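Local coordinates for protein phosphoribosylaminoimidazole carboxylase, ATPase subunit (Thermotoga maritima, PDB 3AX6) that probably catalyses the ATP-dependent carboxylation of 5-aminoimidazole ribonucleotide with bicarbonate to N5-carboxyaminoimidazole ribonucleotide in de novo purine biosynthesis, at residues A[1-6]-A[62-67]. Numbering follows the deposited sequence.
Sequences MKKIGI and GSDVTT
Two neighbouring parallel strands of the Rossmann-like preATP-grasp domain meet here, Ile-4, Gly-5 and Ile-6 pairing with Val-65, Thr-66 and Thr-67. Strand 3-7 lies inside the five-stranded sheet, with strand 26-31 along its other edge, and leads into a glycine-rich turn that fits a GxGxxG pattern. Gly-5 makes the two stronger bonds of the pairing: its N donates to Val-65 O at 2.9 Å, and its O accepts Thr-67 N at the same distance. Ile-4 CA and Thr-66 CA add C-H...O contacts to Val-65 O and Gly-5 O, respectively.

At the start of the pairing, Lys-3 O takes two donors, Asp-64 N at 2.9 Å, tilted 31° from the carbonyl plane, and Val-65 N, the weak and longer third bond between the strands. The side chain of Asp-64 points across to the same residue: with CG anti to its own carbonyl carbon (chi1 -61°), OD1 reaches Lys-3 N at 2.6 Å, met nearly end-on by an almost straight N-H (178°). A water donates to OD1 as well and bonds weakly to Met-1 O. The ammonium of Lys-3 does not pair with this carboxylate; the chain runs off past Gly-62, CD lying 3.6 Å from Gly-62 O, and Lys-3 has a cation-pi partner in Tyr-26.

Ile-4, Ile-6, Val-65 and Thr-67 share one face of the sheet, where helix 277-285 covers Ile-4, Val-65 and Thr-67, and Met-16 of helix 11-22 touches Ile-6 and Thr-67. On the face of Thr-66, the absence of a side chain at Gly-5 leaves room for Ser-63 OG, which bonds to Leu-59 O and sits 3.4 Å from Gly-5 CA. Farther along, Thr-67 OG1 is hydrogen-bonded to His-89 O and His-281 NE2, while the methyl CG2 of Thr-67 lies alongside Ile-6 CG1 at 4.1 Å.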
loop_
_atom_site.group_PDB
_atom_site.type_symbol
_atom_site.label_atom_id
_atom_site.label_comp_id
_atom_site.label_asym_id
_atom_site.label_seq_id
_atom_site.Cartn_x
_atom_site.Cartn_y
_atom_site.Cartn_z
HETATM N N MSE A 1 13.808 12.930 -13.051
HETATM C CA MSE A 1 13.476 11.933 -11.994
HETATM C C MSE A 1 14.744 11.428 -11.300
HETATM O O MSE A 1 15.605 10.822 -11.935
HETATM C CB MSE A 1 12.717 10.759 -12.619
HETATM C CG MSE A 1 12.270 9.697 -11.629
HETATM SE SE MSE A 1 11.188 8.305 -12.442
HETATM C CE MSE A 1 9.441 9.112 -12.238
ATOM N N LYS A 2 14.858 11.690 -10.000
ATOM C CA LYS A 2 16.021 11.249 -9.227
ATOM C C LYS A 2 16.053 9.730 -9.128
ATOM O O LYS A 2 15.015 9.075 -9.190
ATOM C CB LYS A 2 16.001 11.855 -7.820
ATOM C CG LYS A 2 16.159 13.366 -7.795
ATOM C CD LYS A 2 16.188 13.900 -6.367
ATOM C CE LYS A 2 16.366 15.417 -6.336
ATOM N NZ LYS A 2 16.455 15.952 -4.943
ATOM N N LYS A 3 17.252 9.179 -8.973
ATOM C CA LYS A 3 17.428 7.737 -8.882
ATOM C C LYS A 3 17.854 7.284 -7.493
ATOM O O LYS A 3 18.719 7.890 -6.867
ATOM C CB LYS A 3 18.468 7.272 -9.902
ATOM C CG LYS A 3 18.128 7.607 -11.354
ATOM C CD LYS A 3 19.232 7.155 -12.309
ATOM C CE LYS A 3 18.924 7.534 -13.755
ATOM N NZ LYS A 3 17.720 6.833 -14.275
ATOM N N ILE A 4 17.231 6.214 -7.015
ATOM C CA ILE A 4 17.557 5.646 -5.713
ATOM C C ILE A 4 18.092 4.234 -5.924
ATOM O O ILE A 4 17.447 3.403 -6.571
ATOM C CB ILE A 4 16.315 5.570 -4.792
ATOM C CG1 ILE A 4 15.835 6.981 -4.438
ATOM C CG2 ILE A 4 16.652 4.792 -3.527
ATOM C CD1 ILE A 4 14.563 7.011 -3.624
ATOM N N GLY A 5 19.279 3.972 -5.390
ATOM C CA GLY A 5 19.870 2.657 -5.514
ATOM C C GLY A 5 19.612 1.889 -4.231
ATOM O O GLY A 5 19.761 2.439 -3.132
ATOM N N ILE A 6 19.216 0.626 -4.363
ATOM C CA ILE A 6 18.930 -0.198 -3.196
ATOM C C ILE A 6 19.711 -1.506 -3.219
ATOM O O ILE A 6 19.565 -2.308 -4.136
ATOM C CB ILE A 6 17.422 -0.542 -3.100
ATOM C CG1 ILE A 6 16.586 0.736 -3.103
ATOM C CG2 ILE A 6 17.148 -1.327 -1.822
ATOM C CD1 ILE A 6 15.095 0.482 -3.025
ATOM N N GLY A 62 25.763 5.470 -9.993
ATOM C CA GLY A 62 24.666 5.616 -10.927
ATOM C C GLY A 62 23.385 6.071 -10.251
ATOM O O GLY A 62 22.340 6.171 -10.889
ATOM N N SER A 63 23.460 6.357 -8.957
ATOM C CA SER A 63 22.285 6.788 -8.207
ATOM C C SER A 63 22.538 8.113 -7.514
ATOM O O SER A 63 23.686 8.486 -7.275
ATOM C CB SER A 63 21.922 5.737 -7.154
ATOM O OG SER A 63 21.797 4.449 -7.731
ATOM N N ASP A 64 21.468 8.829 -7.193
ATOM C CA ASP A 64 21.597 10.104 -6.498
ATOM C C ASP A 64 21.706 9.804 -5.008
ATOM O O ASP A 64 22.441 10.464 -4.275
ATOM C CB ASP A 64 20.379 10.985 -6.763
ATOM C CG ASP A 64 20.213 11.319 -8.226
ATOM O OD1 ASP A 64 19.303 10.754 -8.874
ATOM O OD2 ASP A 64 21.002 12.147 -8.730
ATOM N N VAL A 65 20.961 8.793 -4.574
ATOM C CA VAL A 65 20.961 8.369 -3.184
ATOM C C VAL A 65 20.912 6.860 -3.152
ATOM O O VAL A 65 20.144 6.246 -3.898
ATOM C CB VAL A 65 19.739 8.906 -2.412
ATOM C CG1 VAL A 65 19.620 8.183 -1.079
ATOM C CG2 VAL A 65 19.885 10.409 -2.174
ATOM N N THR A 66 21.733 6.265 -2.295
ATOM C CA THR A 66 21.770 4.822 -2.161
ATOM C C THR A 66 21.486 4.413 -0.718
ATOM O O THR A 66 21.905 5.086 0.245
ATOM C CB THR A 66 23.141 4.261 -2.581
ATOM O OG1 THR A 66 23.413 4.650 -3.925
ATOM C CG2 THR A 66 23.153 2.737 -2.507
ATOM N N THR A 67 20.762 3.305 -0.582
ATOM C CA THR A 67 20.409 2.760 0.718
ATOM C C THR A 67 20.464 1.234 0.626
ATOM O O THR A 67 20.838 0.687 -0.409
ATOM C CB THR A 67 19.008 3.235 1.147
ATOM O OG1 THR A 67 18.711 2.732 2.456
ATOM C CG2 THR A 67 17.955 2.773 0.148
HETATM O O HOH W 1 18.836 11.629 -11.959
#